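Long-range contacts in NO-binding heme-dependent sensor protein (Shewanella oneidensis, PDB 4U9B), which binds heme and nitric oxide and, as a member of the H-NOX family, probably acts as a gas sensor: residues F6-D11 against Q71-G76; H29-R34 against E44-S49; S93-I98 against I128-S133; I159-C164 against C172-E177. All blocks are in the same frame, centred on the assembly; numbering follows the deposited sequence.

Overall arrangement
All four contacts belong to one heme-binding chain, with helices 3-17, 44-58 and 62-80 in interactions 1 and 2, and an antiparallel sheet, covered by helices 91-96 and 139-152, in interactions 3 and 4. Interaction 2, closed within the chain span that interaction 1 encloses, ties a loop to helix 44-58. Their centres lie about 16 Å apart, and Phe6 and Leu9 of the first pack on Leu47 of the second. Interactions 3 and 4 follow along the chain, their centres about 11 Å apart. Phe74 meets Leu94, linking interactions 1 and 3 beside the heme. Interaction 4 carries the zinc site; its strand 172-179 pairs with strand 128-133, whose Tyr132 binds the heme, so one sheet serves both sites.

Interaction 1: residues F6-D11 against Q71-G76; sequences FNVLED and QFLFNG
Val8 and Gly76 bring the two backbones nearest, CA to CA 5.8 Å, where the segments of helices 3-17 and 62-80 cross at 114° with their axes 9.7 Å apart. Val8 carries the contact. Its CG1 lies anti to the backbone N (chi1 179°) and meets the edge of the Phe72 ring in the ring plane, 3.6 Å from CD1. Valine and phenylalanine pass alongside one another, running opposite ways. Leu73 instead crosses Val8 at about a right angle, its CD1 3.8 Å from Val8 CB. Val8 CG2 rests 4.0 Å from Gly76 CA, and the lack of a side chain at Gly76 lets the valine come this close to the helix backbone. One helical turn further on, Asp11 CB reaches the Phe72 edge at CE1, 4.1 Å away. An alanine in place of Phe72 would probably open a gap beside Val8 CG1 and leave Asp11 CB without its apolar neighbour. No hydrogen bond joins the two segments; the polar tie is made by Arg80 on helix 62-80, which forms a salt bridge with Asp11 and a hydrogen bond with Gly76 O. Helix 139-152 touches Leu73 through Leu145, while Leu9 turns to Leu47 and Ile50 of helix 44-58.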
# COMPACT_ATOMS: atom_id res chain seq x y z
N PHE A 6 1.82 -0.34 10.06
CA PHE A 6 3.07 -0.34 10.80
C PHE A 6 3.52 -1.76 11.13
O PHE A 6 4.71 -2.06 11.12
CB PHE A 6 2.94 0.47 12.09
CG PHE A 6 2.79 1.94 11.87
CD1 PHE A 6 3.91 2.76 11.79
CD2 PHE A 6 1.54 2.51 11.75
CE1 PHE A 6 3.77 4.12 11.60
CE2 PHE A 6 1.40 3.87 11.55
CZ PHE A 6 2.52 4.68 11.48
N ASN A 7 2.57 -2.63 11.44
CA ASN A 7 2.90 -4.01 11.77
C ASN A 7 3.54 -4.73 10.59
O ASN A 7 4.51 -5.46 10.75
CB ASN A 7 1.66 -4.79 12.23
CG ASN A 7 1.12 -4.30 13.56
OD1 ASN A 7 1.85 -3.72 14.37
ND2 ASN A 7 -0.16 -4.56 13.80
N VAL A 8 3.00 -4.51 9.39
CA VAL A 8 3.56 -5.14 8.21
C VAL A 8 4.92 -4.50 7.89
O VAL A 8 5.84 -5.19 7.45
CB VAL A 8 2.62 -5.02 6.99
CG1 VAL A 8 3.24 -5.67 5.77
CG2 VAL A 8 1.28 -5.69 7.30
N LEU A 9 5.04 -3.20 8.13
CA LEU A 9 6.32 -2.52 7.94
C LEU A 9 7.35 -3.12 8.88
O LEU A 9 8.50 -3.34 8.48
CB LEU A 9 6.19 -1.01 8.17
CG LEU A 9 7.47 -0.19 7.96
CD1 LEU A 9 7.93 -0.25 6.52
CD2 LEU A 9 7.27 1.26 8.39
N GLU A 10 6.95 -3.41 10.11
CA GLU A 10 7.85 -4.03 11.08
C GLU A 10 8.34 -5.37 10.54
O GLU A 10 9.54 -5.66 10.59
CB GLU A 10 7.18 -4.23 12.44
CG GLU A 10 8.12 -4.81 13.50
CD GLU A 10 7.44 -5.09 14.83
OE1 GLU A 10 7.98 -5.90 15.60
OE2 GLU A 10 6.38 -4.49 15.09
N ASP A 11 7.41 -6.19 10.04
CA ASP A 11 7.77 -7.49 9.48
C ASP A 11 8.83 -7.33 8.40
O ASP A 11 9.77 -8.13 8.32
CB ASP A 11 6.53 -8.19 8.90
CG ASP A 11 5.56 -8.64 9.97
OD1 ASP A 11 5.96 -8.71 11.15
OD2 ASP A 11 4.39 -8.94 9.63
N GLN A 71 4.30 -3.68 -2.37
CA GLN A 71 4.23 -5.05 -2.87
C GLN A 71 4.27 -6.04 -1.73
O GLN A 71 3.54 -7.03 -1.73
CB GLN A 71 5.37 -5.31 -3.86
CG GLN A 71 5.28 -6.68 -4.51
CD GLN A 71 5.98 -6.74 -5.86
OE1 GLN A 71 6.77 -5.86 -6.20
NE2 GLN A 71 5.68 -7.78 -6.63
N PHE A 72 5.13 -5.78 -0.75
CA PHE A 72 5.22 -6.60 0.45
C PHE A 72 3.90 -6.54 1.21
O PHE A 72 3.45 -7.55 1.77
CB PHE A 72 6.38 -6.11 1.34
CG PHE A 72 6.65 -6.98 2.54
CD1 PHE A 72 5.97 -6.77 3.73
CD2 PHE A 72 7.59 -7.99 2.48
CE1 PHE A 72 6.22 -7.56 4.84
CE2 PHE A 72 7.85 -8.78 3.59
CZ PHE A 72 7.16 -8.57 4.77
N LEU A 73 3.28 -5.37 1.19
CA LEU A 73 2.09 -5.10 2.01
C LEU A 73 0.86 -5.90 1.58
O LEU A 73 -0.01 -6.17 2.40
CB LEU A 73 1.77 -3.61 1.98
CG LEU A 73 0.52 -3.12 2.71
CD1 LEU A 73 0.58 -3.45 4.20
CD2 LEU A 73 0.33 -1.63 2.50
N PHE A 74 0.78 -6.28 0.31
CA PHE A 74 -0.42 -6.98 -0.14
C PHE A 74 -0.59 -8.30 0.61
O PHE A 74 -1.67 -8.61 1.09
CB PHE A 74 -0.42 -7.26 -1.64
CG PHE A 74 -1.67 -7.92 -2.10
CD1 PHE A 74 -2.78 -7.17 -2.44
CD2 PHE A 74 -1.77 -9.31 -2.13
CE1 PHE A 74 -3.95 -7.79 -2.84
CE2 PHE A 74 -2.94 -9.92 -2.53
CZ PHE A 74 -4.03 -9.16 -2.88
N ASN A 75 0.48 -9.08 0.69
CA ASN A 75 0.43 -10.35 1.39
C ASN A 75 0.18 -10.14 2.88
O ASN A 75 -0.49 -10.94 3.53
CB ASN A 75 1.73 -11.13 1.19
CG ASN A 75 2.12 -11.22 -0.27
OD1 ASN A 75 2.60 -10.25 -0.86
ND2 ASN A 75 1.94 -12.40 -0.86
N GLY A 76 0.73 -9.05 3.42
CA GLY A 76 0.54 -8.71 4.81
C GLY A 76 -0.93 -8.45 5.12
O GLY A 76 -1.43 -8.86 6.16

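Interaction 2: residues H29-R34 against E44-S49; sequences HAPKDR and ESELFS
A side-on salt bridge from Arg34 to Glu46 holds the loop that follows helix 19-29 against helix 44-58, and a type II beta turn from Pro31 to Arg34 brings the arginine round. Two nitrogens grip one oxygen each: NE donates to Glu46 OE1 at 3.0 Å, and NH2 to OE2 at 2.8 Å. Both bonds are almost straight, lie in the guanidinium plane and use the syn lone pairs, with carboxylate and guanidinium only 13° from coplanar. Glu46 reaches out with its chain extended beyond CG, whereas Arg34 bends at chi2 (63°) and chi3 (80°). Pro31 meets the glutamate tip to tip, its CD 3.4 Å from OE2, and Ala30 CB lies beside OE1. At the other end of the contact Ser49 O sits over the centre of the His29 ring, 3.7 Å above its plane, and Ser49 CB approaches ND1. A water donates to both His29 O, at 2.6 Å, and Ser49 OG, which itself donates to Ser45 O. Tyr36 OH gives Glu46 OE1 a second partner, and His29 NE2 is hydrogen-bonded to Asp53 of helix 44-58. Phe6 of helix 3-17 packs on the Glu46 chain.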
# COMPACT_ATOMS: atom_id res chain seq x y z
N HIS A 29 11.85 8.15 15.55
CA HIS A 29 10.73 8.70 14.79
C HIS A 29 9.36 8.57 15.46
O HIS A 29 8.39 9.17 14.98
CB HIS A 29 10.69 8.03 13.42
CG HIS A 29 11.97 8.16 12.65
ND1 HIS A 29 12.45 9.37 12.22
CD2 HIS A 29 12.88 7.23 12.27
CE1 HIS A 29 13.60 9.19 11.59
NE2 HIS A 29 13.88 7.90 11.61
N ALA A 30 9.27 7.82 16.55
CA ALA A 30 7.99 7.65 17.25
C ALA A 30 8.10 8.08 18.72
O ALA A 30 9.18 8.03 19.30
CB ALA A 30 7.53 6.21 17.16
N PRO A 31 6.96 8.50 19.32
CA PRO A 31 6.92 8.85 20.75
C PRO A 31 7.47 7.73 21.64
O PRO A 31 7.56 6.59 21.20
CB PRO A 31 5.44 9.09 21.00
CG PRO A 31 4.91 9.54 19.70
CD PRO A 31 5.67 8.75 18.67
N LYS A 32 7.81 8.06 22.88
CA LYS A 32 8.45 7.11 23.78
C LYS A 32 7.51 5.95 24.08
O LYS A 32 6.29 6.14 24.26
CB LYS A 32 8.90 7.80 25.06
CG LYS A 32 9.90 6.99 25.85
CD LYS A 32 10.88 7.88 26.61
CE LYS A 32 10.16 8.84 27.53
NZ LYS A 32 11.10 9.53 28.44
N ASP A 33 8.07 4.75 24.07
CA ASP A 33 7.34 3.50 24.32
C ASP A 33 6.21 3.24 23.31
O ASP A 33 5.19 2.67 23.65
CB ASP A 33 6.77 3.49 25.75
CG ASP A 33 7.85 3.43 26.80
OD1 ASP A 33 8.43 2.33 26.99
OD2 ASP A 33 8.12 4.46 27.45
N ARG A 34 6.43 3.65 22.07
CA ARG A 34 5.46 3.40 21.01
C ARG A 34 5.29 1.91 20.75
O ARG A 34 6.26 1.17 20.59
CB ARG A 34 5.88 4.11 19.71
CG ARG A 34 5.11 3.68 18.45
CD ARG A 34 3.63 4.00 18.53
NE ARG A 34 3.34 5.41 18.24
CZ ARG A 34 2.72 6.26 19.05
NH1 ARG A 34 2.29 5.87 20.25
NH2 ARG A 34 2.52 7.51 18.66
N GLU A 44 0.52 9.53 10.38
CA GLU A 44 1.14 9.02 9.17
C GLU A 44 2.59 9.50 9.07
O GLU A 44 3.40 8.87 8.39
CB GLU A 44 0.34 9.46 7.94
CG GLU A 44 0.32 10.95 7.71
CD GLU A 44 -0.79 11.38 6.78
OE1 GLU A 44 -1.96 11.00 7.04
OE2 GLU A 44 -0.51 12.09 5.79
N SER A 45 2.90 10.60 9.74
CA SER A 45 4.26 11.13 9.75
C SER A 45 5.23 10.12 10.34
O SER A 45 6.40 10.08 9.95
CB SER A 45 4.32 12.44 10.53
OG SER A 45 3.87 12.27 11.86
N GLU A 46 4.77 9.30 11.28
CA GLU A 46 5.63 8.28 11.86
C GLU A 46 6.04 7.28 10.79
O GLU A 46 7.22 6.94 10.68
CB GLU A 46 4.94 7.57 13.03
CG GLU A 46 4.77 8.46 14.26
CD GLU A 46 4.08 7.76 15.42
OE1 GLU A 46 4.25 6.53 15.58
OE2 GLU A 46 3.36 8.45 16.17
N LEU A 47 5.08 6.84 9.99
CA LEU A 47 5.36 5.90 8.91
C LEU A 47 6.33 6.51 7.91
O LEU A 47 7.35 5.91 7.57
CB LEU A 47 4.07 5.48 8.20
CG LEU A 47 4.20 4.34 7.18
CD1 LEU A 47 4.15 2.99 7.87
CD2 LEU A 47 3.12 4.45 6.12
N PHE A 48 6.02 7.72 7.45
CA PHE A 48 6.85 8.40 6.45
C PHE A 48 8.26 8.66 6.98
O PHE A 48 9.24 8.49 6.24
CB PHE A 48 6.20 9.71 6.02
CG PHE A 48 5.06 9.54 5.05
CD1 PHE A 48 5.26 8.95 3.81
CD2 PHE A 48 3.79 10.01 5.37
CE1 PHE A 48 4.21 8.81 2.92
CE2 PHE A 48 2.74 9.86 4.48
CZ PHE A 48 2.96 9.26 3.25
N SER A 49 8.38 9.06 8.24
CA SER A 49 9.68 9.33 8.83
C SER A 49 10.53 8.07 8.85
O SER A 49 11.72 8.11 8.53
CB SER A 49 9.54 9.89 10.25
OG SER A 49 9.08 11.23 10.21
O HOH W 1 8.34 11.12 13.20

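Interaction 3: residues S93-I98 against I128-S133; sequences SLVMGI and IALRYS. With HEM (protoporphyrin IX containing Fe), chain B.
Val95 and Ile128 each set a methyl anti to the backbone N, CG1 in the valine (chi1 179°) and CG2 in the isoleucine, and these methyls meet at 3.9 Å. Leu130 likewise carries its CG anti to N (chi1 -159°), and its CD1 reaches the same Val95 CG1, also at 3.9 Å. One valine methyl thus touches two residues of the strand, crossing each obliquely. Met96 brings SD to 4.1 Å from Ile128 CG2, and Ile98 CD1 makes a looser approach to Leu130 CD2. The contact lays the end of helix 91-96 against one face of the antiparallel sheet, with Ile128 and Leu130 pointing to the helix and Ala129 between them pointing away. Leu146 of helix 139-152 also covers Val95 and Leu130. The same two segments line the heme pocket of the H-NOX fold. Ile98 CD1 and Leu94 CD2 press on the vinyl carbon CAB of the heme, at 3.6 Å and 3.7 Å respectively, and Ile98 also touches the bound nitric oxide. Further along the strand Tyr132 OH donates to the propionate oxygen O2A at 2.6 Å, the oxygen lying in the plane of the phenol ring. Tyr132 belongs with Ser134 and Arg136, both hydrogen-bonded to the heme, to the Tyr-x-Ser-x-Arg motif of the family.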
# COMPACT_ATOMS: atom_id res chain seq x y z
N SER A 93 -11.01 -8.66 -10.90
CA SER A 93 -12.12 -8.55 -9.96
C SER A 93 -11.69 -7.80 -8.70
O SER A 93 -12.43 -6.96 -8.19
CB SER A 93 -12.64 -9.94 -9.58
OG SER A 93 -12.90 -10.72 -10.74
N LEU A 94 -10.49 -8.11 -8.21
CA LEU A 94 -9.97 -7.47 -7.00
C LEU A 94 -9.80 -5.97 -7.22
O LEU A 94 -10.30 -5.17 -6.43
CB LEU A 94 -8.63 -8.09 -6.59
CG LEU A 94 -8.06 -7.67 -5.23
CD1 LEU A 94 -7.18 -8.77 -4.67
CD2 LEU A 94 -7.27 -6.37 -5.31
N VAL A 95 -9.11 -5.60 -8.29
CA VAL A 95 -8.82 -4.20 -8.57
C VAL A 95 -10.10 -3.39 -8.76
O VAL A 95 -10.24 -2.29 -8.23
CB VAL A 95 -7.93 -4.05 -9.82
CG1 VAL A 95 -7.66 -2.57 -10.12
CG2 VAL A 95 -6.62 -4.79 -9.62
N MET A 96 -11.03 -3.94 -9.53
CA MET A 96 -12.30 -3.28 -9.77
C MET A 96 -13.16 -3.27 -8.50
O MET A 96 -14.15 -2.54 -8.43
CB MET A 96 -13.05 -3.97 -10.91
CG MET A 96 -12.37 -3.80 -12.26
SD MET A 96 -12.27 -2.08 -12.78
CE MET A 96 -14.01 -1.71 -13.05
N GLY A 97 -12.76 -4.06 -7.51
CA GLY A 97 -13.49 -4.16 -6.26
C GLY A 97 -12.88 -3.36 -5.12
O GLY A 97 -13.39 -3.39 -4.00
N ILE A 98 -11.79 -2.64 -5.39
CA ILE A 98 -11.16 -1.83 -4.35
C ILE A 98 -12.14 -0.76 -3.87
O ILE A 98 -12.29 -0.54 -2.67
CB ILE A 98 -9.86 -1.15 -4.85
CG1 ILE A 98 -8.81 -2.21 -5.20
CG2 ILE A 98 -9.31 -0.20 -3.79
CD1 ILE A 98 -7.56 -1.65 -5.88
N ILE A 128 -7.07 -1.76 -17.36
CA ILE A 128 -7.78 -1.15 -16.25
C ILE A 128 -7.23 0.24 -15.99
O ILE A 128 -6.03 0.41 -15.81
CB ILE A 128 -7.64 -2.00 -14.96
CG1 ILE A 128 -8.17 -3.41 -15.19
CG2 ILE A 128 -8.38 -1.33 -13.80
CD1 ILE A 128 -7.76 -4.40 -14.11
N ALA A 129 -8.11 1.24 -15.99
CA ALA A 129 -7.74 2.61 -15.65
C ALA A 129 -8.08 2.89 -14.20
O ALA A 129 -9.25 2.97 -13.83
CB ALA A 129 -8.45 3.60 -16.56
N LEU A 130 -7.05 3.03 -13.37
CA LEU A 130 -7.22 3.20 -11.94
C LEU A 130 -6.83 4.60 -11.50
O LEU A 130 -5.67 4.98 -11.55
CB LEU A 130 -6.39 2.16 -11.19
CG LEU A 130 -6.81 1.87 -9.75
CD1 LEU A 130 -8.22 1.28 -9.69
CD2 LEU A 130 -5.82 0.92 -9.09
N ARG A 131 -7.83 5.38 -11.08
CA ARG A 131 -7.59 6.72 -10.57
C ARG A 131 -7.26 6.64 -9.09
O ARG A 131 -7.95 5.95 -8.34
CB ARG A 131 -8.81 7.62 -10.79
CG ARG A 131 -8.60 9.06 -10.34
CD ARG A 131 -9.91 9.82 -10.27
NE ARG A 131 -9.72 11.22 -9.89
CZ ARG A 131 -9.71 11.68 -8.64
NH1 ARG A 131 -9.87 10.85 -7.61
NH2 ARG A 131 -9.52 12.97 -8.41
N TYR A 132 -6.21 7.34 -8.68
CA TYR A 132 -5.79 7.39 -7.29
C TYR A 132 -5.71 8.84 -6.82
O TYR A 132 -5.16 9.70 -7.50
CB TYR A 132 -4.44 6.71 -7.10
CG TYR A 132 -3.85 6.89 -5.72
CD1 TYR A 132 -3.05 7.99 -5.43
CD2 TYR A 132 -4.07 5.96 -4.72
CE1 TYR A 132 -2.51 8.17 -4.17
CE2 TYR A 132 -3.53 6.13 -3.45
CZ TYR A 132 -2.76 7.24 -3.19
OH TYR A 132 -2.21 7.41 -1.93
N SER A 133 -6.27 9.10 -5.64
CA SER A 133 -6.16 10.41 -4.99
C SER A 133 -6.09 10.22 -3.48
O SER A 133 -6.84 9.43 -2.92
CB SER A 133 -7.35 11.29 -5.36
OG SER A 133 -7.11 12.63 -4.99
CHA HEM B . -4.43 1.69 2.92
CHB HEM B . -4.42 0.87 -1.85
CHC HEM B . -5.78 -3.70 -1.11
CHD HEM B . -6.92 -2.51 3.45
C1A HEM B . -4.14 1.79 1.59
C2A HEM B . -3.20 2.71 0.98
C3A HEM B . -3.20 2.48 -0.34
C4A HEM B . -4.13 1.40 -0.61
CMA HEM B . -2.37 3.20 -1.41
CAA HEM B . -2.36 3.78 1.71
CBA HEM B . -3.24 4.91 2.24
CGA HEM B . -3.47 6.01 1.23
O1A HEM B . -4.16 7.00 1.58
O2A HEM B . -2.97 5.92 0.08
C1B HEM B . -4.73 -0.45 -2.07
C2B HEM B . -4.64 -1.14 -3.34
C3B HEM B . -5.03 -2.41 -3.14
C4B HEM B . -5.35 -2.55 -1.74
CMB HEM B . -4.19 -0.42 -4.64
CAB HEM B . -5.12 -3.59 -4.14
CBB HEM B . -4.46 -3.64 -5.30
C1C HEM B . -6.21 -3.78 0.20
C2C HEM B . -6.73 -4.97 0.84
C3C HEM B . -7.07 -4.67 2.10
C4C HEM B . -6.76 -3.26 2.30
CMC HEM B . -6.87 -6.35 0.15
CAC HEM B . -7.65 -5.70 3.10
CBC HEM B . -8.22 -5.36 4.26
C1D HEM B . -6.27 -1.33 3.75
C2D HEM B . -6.13 -0.80 5.08
C3D HEM B . -5.36 0.51 4.92
C4D HEM B . -5.11 0.64 3.51
CMD HEM B . -6.64 -1.42 6.40
CAD HEM B . -4.92 1.48 6.03
CBD HEM B . -6.01 2.53 6.26
CGD HEM B . -5.54 3.47 7.35
O1D HEM B . -4.31 3.53 7.58
O2D HEM B . -6.40 4.16 7.97
NA HEM B . -4.68 1.00 0.59
NB HEM B . -5.16 -1.34 -1.12
NC HEM B . -6.25 -2.76 1.12
ND HEM B . -5.66 -0.46 2.85
FE HEM B . -5.62 -0.81 0.83

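Interaction 4: residues I159-C164 against C172-E177; sequences ISHDTC and CMLIIE. With ZN (zinc ion), chain D.
The side chains of His161 and Leu174 run alongside each other in one direction across the hairpin of strands 156-163 and 172-179. Leu174 CD1 stands over the imidazole centre in a CH-pi contact, 3.8 Å from the centroid and 4° off the ring normal. His161 CG is anti to the backbone N (chi1 -173°), and beyond it NE2 binds zinc at 2.1 Å. Cys172 SG lies at the edge of the ring and binds the same metal at 2.3 Å, as does Cys164 SG from the end of the other segment; Cys139 completes the site. Ile159 CG2 packs on Leu174 CB, while on the opposite face of the sheet Thr163 CB meets Met173 CB. An alanine in place of Leu174 would probably uncover that imidazole face, leaving it without the CD1 methyl. The backbones pair antiparallel: Ser160 N donates to Ile175 O at 2.8 Å, and Ile175 N returns a bond to Ser160 O at 2.7 Å. Near the zinc Met173 N reaches Thr163 O from 42° above the carbonyl plane, and a water links Asp162 N to Met173 O. Glu143 accepts from His161 ND1, fixing the ring's rotation. Three cysteine sulfurs and one imidazole are a ligand set common in structural zinc sites, consistent with such a role here, and the Glu143 carboxylate would be expected to polarise the histidine toward stronger donation to the metal.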
# COMPACT_ATOMS: atom_id res chain seq x y z
N ILE A 159 2.28 -1.53 -15.59
CA ILE A 159 1.58 -0.34 -15.13
C ILE A 159 2.18 0.93 -15.72
O ILE A 159 3.39 1.16 -15.63
CB ILE A 159 1.59 -0.23 -13.58
CG1 ILE A 159 0.89 -1.45 -12.97
CG2 ILE A 159 0.91 1.07 -13.13
CD1 ILE A 159 0.80 -1.44 -11.46
N SER A 160 1.32 1.73 -16.34
CA SER A 160 1.68 3.07 -16.79
C SER A 160 1.11 4.07 -15.80
O SER A 160 -0.07 4.02 -15.47
CB SER A 160 1.15 3.34 -18.20
OG SER A 160 1.73 2.44 -19.14
N HIS A 161 1.96 4.96 -15.33
CA HIS A 161 1.63 5.90 -14.27
C HIS A 161 1.99 7.29 -14.76
O HIS A 161 2.89 7.94 -14.23
CB HIS A 161 2.39 5.50 -13.00
CG HIS A 161 2.02 6.26 -11.77
ND1 HIS A 161 2.31 5.79 -10.50
CD2 HIS A 161 1.42 7.46 -11.59
CE1 HIS A 161 1.89 6.67 -9.60
NE2 HIS A 161 1.35 7.69 -10.24
N ASP A 162 1.27 7.74 -15.80
CA ASP A 162 1.68 8.91 -16.58
C ASP A 162 1.04 10.22 -16.12
O ASP A 162 1.42 11.30 -16.59
CB ASP A 162 1.37 8.68 -18.06
CG ASP A 162 2.17 7.54 -18.66
OD1 ASP A 162 3.32 7.31 -18.22
OD2 ASP A 162 1.66 6.87 -19.59
N THR A 163 0.06 10.13 -15.24
CA THR A 163 -0.43 11.29 -14.49
C THR A 163 -0.13 11.01 -13.03
O THR A 163 -0.41 9.91 -12.55
CB THR A 163 -1.94 11.53 -14.69
OG1 THR A 163 -2.23 11.65 -16.09
CG2 THR A 163 -2.39 12.80 -13.97
N CYS A 164 0.47 11.98 -12.34
CA CYS A 164 0.90 11.75 -10.96
C CYS A 164 0.85 13.01 -10.11
O CYS A 164 1.23 14.09 -10.55
CB CYS A 164 2.31 11.17 -10.94
SG CYS A 164 2.87 10.68 -9.30
N CYS A 172 -3.55 10.65 -9.50
CA CYS A 172 -2.73 9.78 -10.33
C CYS A 172 -3.62 8.90 -11.19
O CYS A 172 -4.74 8.58 -10.80
CB CYS A 172 -1.82 8.89 -9.48
SG CYS A 172 -0.80 9.78 -8.30
N MET A 173 -3.10 8.53 -12.35
CA MET A 173 -3.77 7.60 -13.24
C MET A 173 -2.85 6.43 -13.52
O MET A 173 -1.80 6.59 -14.15
CB MET A 173 -4.17 8.29 -14.55
CG MET A 173 -5.02 7.44 -15.47
SD MET A 173 -6.52 6.81 -14.68
CE MET A 173 -7.27 8.34 -14.13
N LEU A 174 -3.23 5.26 -13.02
CA LEU A 174 -2.47 4.04 -13.22
C LEU A 174 -3.19 3.15 -14.21
O LEU A 174 -4.26 2.62 -13.92
CB LEU A 174 -2.26 3.30 -11.89
CG LEU A 174 -1.21 3.89 -10.94
CD1 LEU A 174 -1.62 5.25 -10.42
CD2 LEU A 174 -0.94 2.94 -9.78
N ILE A 175 -2.61 3.01 -15.40
CA ILE A 175 -3.16 2.13 -16.42
C ILE A 175 -2.52 0.76 -16.28
O ILE A 175 -1.30 0.62 -16.43
CB ILE A 175 -2.93 2.68 -17.84
CG1 ILE A 175 -3.46 4.11 -17.96
CG2 ILE A 175 -3.57 1.77 -18.88
CD1 ILE A 175 -4.92 4.27 -17.58
N ILE A 176 -3.34 -0.23 -16.00
CA ILE A 176 -2.88 -1.60 -15.80
C ILE A 176 -3.20 -2.45 -17.02
O ILE A 176 -4.36 -2.57 -17.42
CB ILE A 176 -3.53 -2.23 -14.55
CG1 ILE A 176 -3.37 -1.31 -13.33
CG2 ILE A 176 -2.92 -3.60 -14.26
CD1 ILE A 176 -4.40 -1.55 -12.26
N GLU A 177 -2.16 -3.03 -17.61
CA GLU A 177 -2.32 -3.96 -18.72
C GLU A 177 -1.97 -5.37 -18.27
O GLU A 177 -0.85 -5.63 -17.81
CB GLU A 177 -1.43 -3.55 -19.90
CG GLU A 177 -1.61 -4.43 -21.13
CD GLU A 177 -0.79 -3.96 -22.31
OE1 GLU A 177 -1.37 -3.35 -23.23
OE2 GLU A 177 0.43 -4.20 -22.32
ZN ZN D . 1.38 9.11 -8.66
O HOH W 2 0.51 -0.14 -19.22
O HOH W 3 -1.14 6.60 -16.76